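Local coordinates for protein alpha-L-arabinosidase (PDB 6D25) that probably removes terminal arabinofuranosyl groups from arabinoxylans, coping with internal di-substitutions, as a trimeric glycoside hydrolase of family GH51, at residues Ser45-Gly50 and Ala90-Arg95; Gly147-Ile152 and Gln193-Gly198; Glu285-Gln290 and Ser345-Leu350; Thr291-Leu296 and Gly422-Pro427; Asn80-Ala85 and Ile382-Asp387. One frame throughout, in Å; residues are numbered along the deposited sequence.

Interaction 1. Residues Ser45-Gly50 and Ala90-Arg95; sequences SRQLFG and AVPNIR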
# COMPACT_ATOMS: atom_id res chain seq x y z
N SER A 45 31.90 7.24 -15.97
CA SER A 45 30.70 7.10 -16.77
C SER A 45 30.24 8.47 -17.27
O SER A 45 30.14 9.42 -16.51
CB SER A 45 29.57 6.41 -16.04
OG SER A 45 28.41 6.37 -16.86
N ARG A 46 29.85 8.50 -18.54
CA ARG A 46 29.21 9.71 -19.05
C ARG A 46 27.95 10.05 -18.25
O ARG A 46 27.57 11.21 -18.23
CB ARG A 46 28.86 9.59 -20.53
CG ARG A 46 27.77 8.59 -20.90
CD ARG A 46 27.59 8.59 -22.41
NE ARG A 46 26.42 7.78 -22.79
CZ ARG A 46 26.39 6.47 -22.91
NH1 ARG A 46 27.51 5.75 -22.74
NH2 ARG A 46 25.23 5.93 -23.27
N GLN A 47 27.32 9.08 -17.59
CA GLN A 47 26.06 9.34 -16.89
C GLN A 47 26.30 10.17 -15.62
O GLN A 47 25.34 10.60 -14.99
CB GLN A 47 25.36 8.03 -16.51
CG GLN A 47 25.16 7.05 -17.66
CD GLN A 47 24.40 7.62 -18.84
OE1 GLN A 47 23.65 8.56 -18.70
NE2 GLN A 47 24.60 7.00 -19.99
N LEU A 48 27.57 10.42 -15.26
CA LEU A 48 27.87 11.37 -14.19
C LEU A 48 27.44 12.80 -14.56
O LEU A 48 27.35 13.66 -13.68
CB LEU A 48 29.38 11.32 -13.90
CG LEU A 48 29.88 10.03 -13.23
CD1 LEU A 48 31.37 10.12 -13.00
CD2 LEU A 48 29.14 9.75 -11.94
N PHE A 49 27.17 13.05 -15.82
CA PHE A 49 26.79 14.38 -16.32
C PHE A 49 25.29 14.45 -16.60
O PHE A 49 24.86 15.27 -17.42
CB PHE A 49 27.63 14.68 -17.57
CG PHE A 49 29.10 14.73 -17.23
CD1 PHE A 49 29.63 15.84 -16.61
CD2 PHE A 49 29.90 13.62 -17.39
CE1 PHE A 49 30.97 15.85 -16.19
CE2 PHE A 49 31.24 13.65 -17.05
CZ PHE A 49 31.77 14.76 -16.40
N GLY A 50 24.50 13.63 -15.90
CA GLY A 50 23.06 13.64 -16.06
C GLY A 50 22.42 14.96 -15.66
O GLY A 50 22.98 15.76 -14.83
N ALA A 90 26.33 17.39 -25.01
CA ALA A 90 26.11 15.94 -25.10
C ALA A 90 25.48 15.39 -23.79
O ALA A 90 26.02 14.52 -23.12
CB ALA A 90 27.41 15.22 -25.44
N VAL A 91 24.33 15.92 -23.44
CA VAL A 91 23.59 15.44 -22.28
C VAL A 91 23.45 13.92 -22.38
O VAL A 91 22.93 13.42 -23.35
CB VAL A 91 22.23 16.14 -22.16
CG1 VAL A 91 21.42 15.52 -21.03
CG2 VAL A 91 22.36 17.64 -21.96
N PRO A 92 23.84 13.18 -21.32
CA PRO A 92 23.81 11.71 -21.40
C PRO A 92 22.46 11.09 -21.01
O PRO A 92 22.04 10.05 -21.56
CB PRO A 92 24.88 11.28 -20.37
CG PRO A 92 24.81 12.37 -19.32
CD PRO A 92 24.57 13.63 -20.14
N ASN A 93 21.77 11.71 -20.06
CA ASN A 93 20.41 11.30 -19.64
C ASN A 93 19.73 12.49 -18.99
O ASN A 93 20.42 13.42 -18.50
CB ASN A 93 20.42 10.07 -18.73
CG ASN A 93 20.74 10.38 -17.29
OD1 ASN A 93 19.89 10.92 -16.55
ND2 ASN A 93 21.93 9.98 -16.85
N ILE A 94 18.40 12.47 -19.01
CA ILE A 94 17.59 13.41 -18.27
C ILE A 94 16.60 12.62 -17.41
O ILE A 94 15.85 11.77 -17.94
CB ILE A 94 16.80 14.37 -19.19
CG1 ILE A 94 17.72 15.14 -20.13
CG2 ILE A 94 15.94 15.30 -18.33
CD1 ILE A 94 16.97 15.96 -21.19
N ARG A 95 16.58 12.94 -16.12
CA ARG A 95 15.59 12.40 -15.18
C ARG A 95 14.33 13.27 -15.20
O ARG A 95 14.43 14.50 -15.11
CB ARG A 95 16.13 12.31 -13.76
CG ARG A 95 15.10 11.70 -12.83
CD ARG A 95 15.42 11.18 -11.43
NE ARG A 95 15.88 12.17 -10.56
CZ ARG A 95 15.56 12.34 -9.26
NH1 ARG A 95 14.61 11.65 -8.61
NH2 ARG A 95 16.23 13.28 -8.64
O HOH W 1 23.68 8.61 -23.20
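Gln47 faces Pro92 with CA atoms 5.6 Å apart, and Gly50 lies closer still to Asn93 (5.0 Å between CA atoms), where the turn 45-50 runs into strand 51-52 beside strand 93-96. These are the first two strands of the (β/α)8 barrel. An ST turn starts the bend: Ser45 OG accepts from Gln47 N at 3.0 Å. Pro92 then fits its ring into the curve of the turn. Its CG lies 3.2 Å from Arg46 O and its CD 3.2 Å from Phe49 O, so the ring carbons lie against two carbonyls; Phe49 CB supplies an apolar neighbour. A proline suits this place because its compact, rigid ring fills the curve. Glycine at 50 suits its own, since Asn93 ND2 sits close to where a side chain would stand. Gly50 also bonds through its backbone to Ile371, on the last barrel strand, which helps close the barrel. Arg46 stretches past Pro92 the opposite way; its NH1 forms a salt bridge with Asp406, while NE gives to a water that in turn donates to Pro92 O. The Gln47 chain bends at its second torsion (chi2 -56°), bringing the amide obliquely across to Asn93, whose OD1 bonds to Asn370. The two amide planes are 27° apart, and Asn93 ND2 donates almost straight (173°) to Gln47 OE1 at 2.9 Å, lying in its carbonyl plane.

Interaction 2. Residues Gly147-Ile152 and Gln193-Gly198; sequences GTQAYI and QVPYFG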
# COMPACT_ATOMS: atom_id res chain seq x y z
N GLY A 147 19.24 13.05 -28.64
CA GLY A 147 20.11 11.87 -28.66
C GLY A 147 20.51 11.46 -27.25
O GLY A 147 21.59 10.88 -27.07
N THR A 148 19.66 11.71 -26.25
CA THR A 148 19.97 11.40 -24.82
C THR A 148 19.10 10.24 -24.33
O THR A 148 18.14 9.81 -25.01
CB THR A 148 19.79 12.66 -23.95
OG1 THR A 148 20.51 12.44 -22.73
CG2 THR A 148 18.34 12.96 -23.62
N GLN A 149 19.45 9.70 -23.17
CA GLN A 149 18.71 8.60 -22.56
C GLN A 149 17.64 9.14 -21.61
O GLN A 149 17.86 10.14 -20.91
CB GLN A 149 19.66 7.65 -21.84
CG GLN A 149 20.54 6.84 -22.79
CD GLN A 149 21.42 5.88 -22.01
OE1 GLN A 149 22.02 6.23 -20.99
NE2 GLN A 149 21.44 4.62 -22.41
N ALA A 150 16.51 8.45 -21.53
CA ALA A 150 15.43 8.77 -20.60
C ALA A 150 15.70 8.06 -19.27
O ALA A 150 15.93 6.84 -19.24
CB ALA A 150 14.12 8.31 -21.17
N TYR A 151 15.64 8.81 -18.17
CA TYR A 151 15.61 8.29 -16.84
C TYR A 151 14.24 8.65 -16.26
O TYR A 151 14.00 9.80 -15.87
CB TYR A 151 16.81 8.87 -16.09
CG TYR A 151 16.93 8.55 -14.61
CD1 TYR A 151 16.04 7.72 -13.95
CD2 TYR A 151 17.99 9.07 -13.89
CE1 TYR A 151 16.21 7.45 -12.60
CE2 TYR A 151 18.16 8.80 -12.54
CZ TYR A 151 17.27 7.99 -11.88
OH TYR A 151 17.42 7.76 -10.55
N ILE A 152 13.32 7.70 -16.24
CA ILE A 152 11.93 7.95 -15.87
C ILE A 152 11.79 7.77 -14.37
O ILE A 152 12.20 6.74 -13.86
CB ILE A 152 10.99 7.00 -16.63
CG1 ILE A 152 11.03 7.24 -18.13
CG2 ILE A 152 9.55 7.08 -16.07
CD1 ILE A 152 10.49 8.59 -18.53
N GLN A 193 13.14 3.63 -25.90
CA GLN A 193 14.06 3.06 -24.95
C GLN A 193 13.89 3.75 -23.60
O GLN A 193 13.90 4.99 -23.52
CB GLN A 193 15.51 3.23 -25.44
CG GLN A 193 15.77 2.62 -26.82
CD GLN A 193 15.61 1.12 -26.83
OE1 GLN A 193 16.26 0.42 -26.06
NE2 GLN A 193 14.74 0.63 -27.70
N VAL A 194 13.74 2.94 -22.56
CA VAL A 194 13.66 3.40 -21.18
C VAL A 194 14.76 2.70 -20.36
O VAL A 194 14.51 1.70 -19.67
CB VAL A 194 12.26 3.18 -20.57
CG1 VAL A 194 12.21 3.72 -19.15
CG2 VAL A 194 11.17 3.83 -21.42
N PRO A 195 15.97 3.24 -20.42
CA PRO A 195 17.08 2.50 -19.84
C PRO A 195 17.17 2.57 -18.31
O PRO A 195 17.74 1.65 -17.71
CB PRO A 195 18.34 3.08 -20.47
CG PRO A 195 17.90 4.48 -20.87
CD PRO A 195 16.46 4.28 -21.33
N TYR A 196 16.61 3.62 -17.70
CA TYR A 196 16.65 3.81 -16.26
C TYR A 196 15.24 4.16 -15.77
O TYR A 196 14.56 4.98 -16.37
CB TYR A 196 17.62 4.92 -15.86
CG TYR A 196 18.94 4.90 -16.59
CD1 TYR A 196 19.92 3.96 -16.30
CD2 TYR A 196 19.20 5.80 -17.59
CE1 TYR A 196 21.12 3.92 -17.00
CE2 TYR A 196 20.40 5.80 -18.28
CZ TYR A 196 21.37 4.84 -17.99
OH TYR A 196 22.52 4.82 -18.74
N PHE A 197 14.86 3.54 -14.67
CA PHE A 197 13.52 3.74 -14.11
C PHE A 197 13.66 3.84 -12.58
O PHE A 197 14.12 2.88 -11.93
CB PHE A 197 12.60 2.58 -14.48
CG PHE A 197 11.14 2.88 -14.29
CD1 PHE A 197 10.58 2.89 -13.04
CD2 PHE A 197 10.35 3.21 -15.38
CE1 PHE A 197 9.23 3.18 -12.86
CE2 PHE A 197 9.01 3.54 -15.22
CZ PHE A 197 8.46 3.56 -13.96
N GLY A 198 13.33 5.01 -12.06
CA GLY A 198 13.36 5.28 -10.60
C GLY A 198 12.11 4.77 -9.92
O GLY A 198 10.98 5.12 -10.30
O HOH W 2 16.07 6.71 -23.80
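Pro195 pushes its ring against strand 149-152, CG meeting Gln149 CB at 3.8 Å and CD sitting 3.3 Å from Ala150 O. This proline wedge comes just before the two strands settle into parallel pairing, Tyr151 with Tyr196 and Ile152 with Phe197. Ala150 O is buried here without a hydrogen-bond partner, whereas Ala150 N reaches Gln193 O through one water. Beyond the wedge, Ile152 N donates to Tyr196 O, and Gly198 N to Ile152 O at 2.7 Å. On one face of the sheet the Tyr151 and Tyr196 side chains cross at about a right angle, with Tyr151 CD1 3.7 Å from Tyr196 CB. The Tyr196 ring lies with Pro195 CB over its centre, and Gln149, extended beyond CG, brings its amide to the ring's edge at 86° to its plane. There Tyr196 OH donates to Gln149 OE1 at 2.7 Å. On the other face, branched Ile152 divides its work: CG1 meets Val194 CG1 at 3.9 Å, while CG2 fits against Phe197 CE2 at 3.7 Å. A small Ala150 suits its place against helix 136-146, where Met140 touches it. These apolar groups pack on helices 136-146 and 161-172 outside the barrel, while Tyr151 lies against Asn93 and Arg95 of the preceding strand 93-96.

Interaction 3. Residues Glu285-Gln290 and Ser345-Leu350; sequences EAAWIQ and SLRDAL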
# COMPACT_ATOMS: atom_id res chain seq x y z
N GLU A 285 33.48 36.90 0.95
CA GLU A 285 34.41 35.78 0.89
C GLU A 285 33.97 34.69 1.88
O GLU A 285 34.20 33.51 1.60
CB GLU A 285 35.83 36.23 1.17
CG GLU A 285 36.87 35.13 1.02
CD GLU A 285 38.31 35.61 1.05
OE1 GLU A 285 38.53 36.86 1.21
OE2 GLU A 285 39.24 34.75 0.97
N ALA A 286 33.42 35.09 3.04
CA ALA A 286 32.93 34.10 4.04
C ALA A 286 31.87 33.18 3.40
O ALA A 286 31.93 31.96 3.57
CB ALA A 286 32.38 34.82 5.26
N ALA A 287 30.93 33.75 2.64
CA ALA A 287 29.88 32.98 2.00
C ALA A 287 30.45 32.10 0.87
O ALA A 287 29.96 31.00 0.61
CB ALA A 287 28.80 33.90 1.48
N TRP A 288 31.47 32.62 0.18
CA TRP A 288 32.20 31.88 -0.87
C TRP A 288 32.79 30.59 -0.28
O TRP A 288 32.47 29.47 -0.73
CB TRP A 288 33.28 32.79 -1.46
CG TRP A 288 34.30 32.15 -2.34
CD1 TRP A 288 35.52 31.68 -1.94
CD2 TRP A 288 34.25 31.99 -3.77
NE1 TRP A 288 36.22 31.22 -3.02
CE2 TRP A 288 35.46 31.36 -4.15
CE3 TRP A 288 33.30 32.26 -4.76
CZ2 TRP A 288 35.75 31.04 -5.48
CZ3 TRP A 288 33.58 31.94 -6.07
CH2 TRP A 288 34.80 31.33 -6.43
N ILE A 289 33.64 30.75 0.74
CA ILE A 289 34.35 29.59 1.25
C ILE A 289 33.37 28.64 1.95
O ILE A 289 33.56 27.42 1.87
CB ILE A 289 35.52 29.99 2.17
CG1 ILE A 289 36.49 28.80 2.35
CG2 ILE A 289 35.02 30.55 3.49
CD1 ILE A 289 37.74 29.13 3.11
N GLN A 290 32.32 29.17 2.60
CA GLN A 290 31.33 28.31 3.25
C GLN A 290 30.64 27.42 2.19
O GLN A 290 30.40 26.25 2.45
CB GLN A 290 30.29 29.12 4.03
CG GLN A 290 29.49 28.20 4.99
CD GLN A 290 28.00 28.41 5.20
OE1 GLN A 290 27.27 27.41 5.43
NE2 GLN A 290 27.56 29.68 5.18
N SER A 345 26.49 31.80 -10.50
CA SER A 345 27.65 32.64 -10.52
C SER A 345 28.92 31.79 -10.70
O SER A 345 28.87 30.57 -10.77
CB SER A 345 27.74 33.46 -9.24
OG SER A 345 28.15 32.63 -8.17
N LEU A 346 30.06 32.48 -10.72
CA LEU A 346 31.35 31.78 -10.72
C LEU A 346 31.43 30.76 -9.56
O LEU A 346 32.05 29.67 -9.71
CB LEU A 346 32.49 32.79 -10.64
CG LEU A 346 33.90 32.21 -10.67
CD1 LEU A 346 34.17 31.42 -11.94
CD2 LEU A 346 34.93 33.35 -10.47
N ARG A 347 30.82 31.10 -8.43
CA ARG A 347 30.81 30.19 -7.27
C ARG A 347 30.16 28.83 -7.67
O ARG A 347 30.63 27.75 -7.30
CB ARG A 347 30.05 30.85 -6.12
CG ARG A 347 30.04 30.05 -4.82
CD ARG A 347 29.34 30.76 -3.68
NE ARG A 347 27.97 31.11 -4.02
CZ ARG A 347 27.17 31.87 -3.24
NH1 ARG A 347 27.55 32.18 -2.01
NH2 ARG A 347 26.03 32.33 -3.72
N ASP A 348 29.08 28.90 -8.43
CA ASP A 348 28.35 27.70 -8.90
C ASP A 348 29.21 26.90 -9.87
O ASP A 348 29.17 25.66 -9.84
CB ASP A 348 26.99 28.10 -9.45
CG ASP A 348 26.16 28.76 -8.37
OD1 ASP A 348 25.83 28.04 -7.38
OD2 ASP A 348 25.93 30.00 -8.43
N ALA A 349 29.98 27.59 -10.72
CA ALA A 349 30.92 26.87 -11.60
C ALA A 349 31.89 26.04 -10.76
O ALA A 349 32.11 24.86 -11.06
CB ALA A 349 31.66 27.83 -12.46
N LEU A 350 32.49 26.66 -9.72
CA LEU A 350 33.42 25.88 -8.89
C LEU A 350 32.72 24.72 -8.19
O LEU A 350 33.33 23.64 -8.01
CB LEU A 350 34.14 26.81 -7.89
CG LEU A 350 35.44 27.40 -8.43
CD1 LEU A 350 35.19 28.55 -9.40
CD2 LEU A 350 36.34 27.87 -7.33
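Trp288 and Arg347 bring two barrel helices together: the axes of segments 285-290 and 346-350 run in nearly the same direction, 22° apart, at a spacing of 10.9 Å. That gap is wide for helix packing, and a large indole suits it. With CG anti to its backbone N (chi1 168°), Trp288 sends its six-membered ring across to the second helix, where CZ3 lies 3.5 Å from Arg347 CA and 3.7 Å from Arg347 CB. Leu350 comes in at about a right angle, its CD2 3.7 Å from Trp288 CZ2. Arg347 slides past the indole the opposite way, its aliphatic part against Trp288 CE3, and then bends at chi3; the guanidinium goes on to Ser279 O and to a cation-pi contact with Phe283. The second helix begins with a capping box: Ser345 N donates to Asp348 OD2 at 2.8 Å, and Ser345 OG accepts weakly from Arg347 N. Between the helices the contact is mainly apolar, with Arg347 NH1 3.8 Å from Ala287 O. Trp288 NE1 bonds to Leu448 O and Arg347 NE and NH2 have partners elsewhere, probably lowering the cost of burying the charge while its methylenes pack on the indole.

Interaction 4. Residues Thr291-Leu296 and Gly422-Pro427; sequences TLSRTL and GDTQVP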
# COMPACT_ATOMS: atom_id res chain seq x y z
N THR A 291 30.30 27.99 1.05
CA THR A 291 29.65 27.23 -0.01
C THR A 291 30.56 26.09 -0.51
O THR A 291 30.12 24.96 -0.68
CB THR A 291 29.25 28.15 -1.17
OG1 THR A 291 28.43 29.19 -0.67
CG2 THR A 291 28.52 27.41 -2.26
N LEU A 292 31.84 26.40 -0.75
CA LEU A 292 32.75 25.41 -1.25
C LEU A 292 33.02 24.33 -0.19
O LEU A 292 33.13 23.15 -0.51
CB LEU A 292 34.04 26.10 -1.73
CG LEU A 292 33.87 27.14 -2.83
CD1 LEU A 292 35.22 27.65 -3.31
CD2 LEU A 292 33.05 26.58 -4.00
N SER A 293 33.14 24.74 1.07
CA SER A 293 33.31 23.80 2.18
C SER A 293 32.12 22.83 2.22
O SER A 293 32.29 21.58 2.30
CB SER A 293 33.45 24.53 3.47
OG SER A 293 33.67 23.62 4.54
N ARG A 294 30.92 23.36 2.15
CA ARG A 294 29.74 22.52 2.16
C ARG A 294 29.70 21.59 0.95
O ARG A 294 29.28 20.44 1.10
CB ARG A 294 28.47 23.37 2.25
CG ARG A 294 28.17 23.78 3.68
CD ARG A 294 26.99 24.70 3.79
NE ARG A 294 26.61 25.01 5.17
CZ ARG A 294 25.67 24.36 5.85
NH1 ARG A 294 25.43 24.70 7.10
NH2 ARG A 294 24.95 23.40 5.26
N THR A 295 30.11 22.05 -0.23
CA THR A 295 29.97 21.19 -1.41
C THR A 295 30.94 20.00 -1.30
O THR A 295 30.65 18.90 -1.74
CB THR A 295 30.09 21.97 -2.72
OG1 THR A 295 29.23 21.36 -3.70
CG2 THR A 295 31.49 21.98 -3.27
N LEU A 296 32.10 20.24 -0.67
CA LEU A 296 33.14 19.21 -0.59
C LEU A 296 32.73 18.03 0.32
O LEU A 296 33.34 16.96 0.25
CB LEU A 296 34.44 19.85 -0.11
CG LEU A 296 35.19 20.64 -1.19
CD1 LEU A 296 36.32 21.44 -0.56
CD2 LEU A 296 35.77 19.71 -2.21
N GLY A 422 38.48 33.08 8.00
CA GLY A 422 37.81 32.93 9.30
C GLY A 422 38.02 31.54 9.87
O GLY A 422 39.14 31.06 9.91
N ASP A 423 36.95 30.89 10.29
CA ASP A 423 37.07 29.58 10.94
C ASP A 423 36.86 28.44 9.92
O ASP A 423 36.66 27.31 10.33
CB ASP A 423 36.06 29.45 12.09
CG ASP A 423 36.48 30.20 13.35
OD1 ASP A 423 37.62 30.77 13.44
OD2 ASP A 423 35.67 30.18 14.31
N THR A 424 36.91 28.72 8.62
CA THR A 424 36.69 27.69 7.59
C THR A 424 37.97 27.46 6.79
O THR A 424 38.70 28.40 6.49
CB THR A 424 35.54 28.11 6.65
OG1 THR A 424 34.40 28.25 7.49
CG2 THR A 424 35.23 27.11 5.56
N GLN A 425 38.23 26.19 6.48
CA GLN A 425 39.34 25.85 5.61
C GLN A 425 38.90 24.81 4.58
O GLN A 425 38.09 23.94 4.86
CB GLN A 425 40.58 25.39 6.37
CG GLN A 425 40.43 24.12 7.17
CD GLN A 425 41.76 23.84 7.86
OE1 GLN A 425 42.51 24.75 8.26
NE2 GLN A 425 42.09 22.56 7.94
N VAL A 426 39.46 24.97 3.39
CA VAL A 426 39.30 24.03 2.27
C VAL A 426 40.65 23.87 1.59
O VAL A 426 41.53 24.68 1.79
CB VAL A 426 38.25 24.55 1.28
CG1 VAL A 426 36.88 24.66 1.92
CG2 VAL A 426 38.65 25.89 0.65
N PRO A 427 40.82 22.82 0.78
CA PRO A 427 42.04 22.75 -0.03
C PRO A 427 42.15 23.98 -0.95
O PRO A 427 41.15 24.38 -1.54
CB PRO A 427 41.93 21.44 -0.84
CG PRO A 427 40.46 21.08 -0.77
CD PRO A 427 40.00 21.61 0.57
O HOH W 3 35.84 22.49 4.84
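Val426 and Ser293 mark where a barrel helix meets the C-terminal β-sandwich: strand 424-427 passes helix 291-296 at 61°, the axes 8.4 Å apart. The strand starts after Gly422 and Asp423, whose backbone angles fit a type II' turn joining it to strand 407-421. Alternation along the strand aims Thr424 and Val426 at the helix and Gln425 away from it, where its OE1 bonds to Arg420. In Val426, CG1 stands anti to the carbonyl carbon (chi1 -63°) and lies on the helix backbone, 3.7 Å from Ser293 CA. Thr424 likewise uses its methyl, placed anti to its own N, with CG2 3.8 Å from Ser293 CB. Serine suits this spot because its side chain is short enough for both methyls to approach the helix closely. One turn on, Leu296 sends CD1 against Val426 and Pro427, across Val426 CB at about a right angle and end-on to Pro427, whose CD is 3.9 Å from Leu296 CD1. Leu448 of the sandwich packs on Leu292, Leu296 and Val426 together, so the apolar side of the seam is shared with a loop. The polar side is handled by water: with OG anti to its backbone N (chi1 -178°), Ser293 meets a water through OG, and that water donates to Gln425 O at 2.7 Å.

Interaction 5. Residues Asn80-Ala85 and Ile382-Asp387; sequences NDVVAA and ILTDGD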
# COMPACT_ATOMS: atom_id res chain seq x y z
N ASN A 80 14.08 25.97 -29.81
CA ASN A 80 15.27 25.58 -30.60
C ASN A 80 16.59 25.91 -29.86
O ASN A 80 17.58 25.18 -29.96
CB ASN A 80 15.26 26.31 -31.93
CG ASN A 80 14.23 25.76 -32.90
OD1 ASN A 80 13.71 24.66 -32.70
ND2 ASN A 80 13.95 26.50 -33.96
N ASP A 81 16.62 27.06 -29.20
CA ASP A 81 17.85 27.56 -28.56
C ASP A 81 18.30 26.57 -27.48
O ASP A 81 19.50 26.24 -27.39
CB ASP A 81 17.69 29.00 -28.05
CG ASP A 81 16.47 29.30 -27.16
OD1 ASP A 81 15.72 28.37 -26.82
OD2 ASP A 81 16.23 30.51 -26.87
N VAL A 82 17.36 26.06 -26.69
CA VAL A 82 17.68 25.14 -25.60
C VAL A 82 18.12 23.80 -26.18
O VAL A 82 19.05 23.17 -25.67
CB VAL A 82 16.48 25.01 -24.64
CG1 VAL A 82 16.64 23.82 -23.70
CG2 VAL A 82 16.26 26.28 -23.85
N VAL A 83 17.43 23.32 -27.21
CA VAL A 83 17.79 22.08 -27.86
C VAL A 83 19.25 22.14 -28.31
O VAL A 83 20.03 21.21 -28.04
CB VAL A 83 16.84 21.74 -29.03
CG1 VAL A 83 17.38 20.61 -29.89
CG2 VAL A 83 15.46 21.39 -28.50
N ALA A 84 19.63 23.23 -29.00
CA ALA A 84 20.96 23.32 -29.54
C ALA A 84 22.00 23.35 -28.40
O ALA A 84 23.07 22.70 -28.46
CB ALA A 84 21.05 24.52 -30.44
N ALA A 85 21.69 24.10 -27.35
CA ALA A 85 22.64 24.25 -26.25
C ALA A 85 22.85 22.91 -25.52
O ALA A 85 23.96 22.57 -25.12
CB ALA A 85 22.16 25.33 -25.33
N ILE A 382 20.75 26.62 -17.99
CA ILE A 382 20.20 27.63 -18.89
C ILE A 382 19.11 28.40 -18.16
O ILE A 382 18.39 27.79 -17.39
CB ILE A 382 19.62 26.96 -20.17
CG1 ILE A 382 20.70 26.23 -20.95
CG2 ILE A 382 18.87 27.96 -21.04
CD1 ILE A 382 20.14 25.26 -21.96
N LEU A 383 19.04 29.70 -18.38
CA LEU A 383 17.95 30.53 -17.91
C LEU A 383 17.24 31.12 -19.14
O LEU A 383 17.92 31.51 -20.08
CB LEU A 383 18.45 31.65 -16.98
CG LEU A 383 19.35 31.19 -15.83
CD1 LEU A 383 19.82 32.38 -15.02
CD2 LEU A 383 18.60 30.25 -14.90
N THR A 384 15.92 31.09 -19.15
CA THR A 384 15.13 31.65 -20.24
C THR A 384 14.10 32.63 -19.67
O THR A 384 13.67 32.53 -18.52
CB THR A 384 14.38 30.60 -21.06
OG1 THR A 384 13.32 30.07 -20.29
CG2 THR A 384 15.26 29.48 -21.55
N ASP A 385 13.71 33.56 -20.53
CA ASP A 385 12.66 34.49 -20.21
C ASP A 385 12.01 34.94 -21.52
O ASP A 385 12.56 35.80 -22.23
CB ASP A 385 13.24 35.68 -19.45
CG ASP A 385 12.20 36.73 -19.06
OD1 ASP A 385 11.00 36.47 -19.23
OD2 ASP A 385 12.59 37.77 -18.60
N GLY A 386 10.92 34.29 -21.88
CA GLY A 386 10.39 34.42 -23.21
C GLY A 386 11.43 34.00 -24.22
O GLY A 386 12.08 32.98 -24.01
N ASP A 387 11.66 34.78 -25.27
CA ASP A 387 12.58 34.34 -26.30
C ASP A 387 14.04 34.55 -25.86
O ASP A 387 14.90 34.12 -26.59
CB ASP A 387 12.28 34.97 -27.66
CG ASP A 387 12.44 36.48 -27.73
OD1 ASP A 387 12.91 37.09 -26.77
OD2 ASP A 387 12.01 37.06 -28.73
O HOH W 4 14.19 31.63 -28.61
O HOH W 5 17.58 32.44 -27.94
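Ala85 and Val82 press their methyls against Ile382, forming the close-packed end of this contact between helix 80-88 and strand 382-385. The two segments run almost antiparallel, at 173°, with axes 10.4 Å apart. Ile382, its CG1 anti to the carbonyl carbon (chi1 -62°), carries CD1 out to the helix, where it meets Ala85 CB at 3.9 Å and Val82 CG1 at 4.2 Å. An alanine suits the helix face here, being small enough for the isoleucine tip to come near. Val82 spends its other branch on the strand, CG2 meeting Thr384 CG2 at 4.1 Å as the two side chains cross at about a right angle. The threonine thereby offers its methyl to the helix, while its hydroxyl bonds weakly to Gly62 O. At the other end the surfaces part and water takes over. Asp81 OD2 and Asp387 O, 3.9 Å apart, are too distant to bond directly. Two waters bridge them instead, both donating to OD2; the first gives 2.9 Å to Asp81 OD2, and the second reaches Asp387 O only weakly. The carboxylate's other oxygen, OD1, forms a salt bridge with Arg79, whose NH2 also bonds to Gly386 O, so this arginine ties the turn to the helix start. Gly386 and Asp387 have backbone angles that fit a type II' turn, linking strands 382-385 and 388-391. The arrangement is a β-hairpin carried by the connection between the last barrel strand and helix 393-400, laid on the first helix of the (β/α)8 barrel.

Interactions 1 and 2 belong to the buried wall of the barrel: strands 93-96 and 149-154 are neighbours, joined by Ile94 O with Tyr151 N; interaction 1 is held by an amide-amide bond and proline packing, interaction 2 by parallel backbone pairing and a tyrosine-glutamine bond. Interactions 3 and 4 share helix 285-312 and touch through Ile289, which packs on Val426; they stand on the opposite side of the chain's centre from interaction 2. Of these, interaction 3 is buried and mainly apolar between helices, whereas interaction 4, at the sandwich, is only partly buried and ends in a water bridge. Interaction 5 is likewise half apolar, half wet. Its helix 80-88 precedes strand 93-96 of interaction 1.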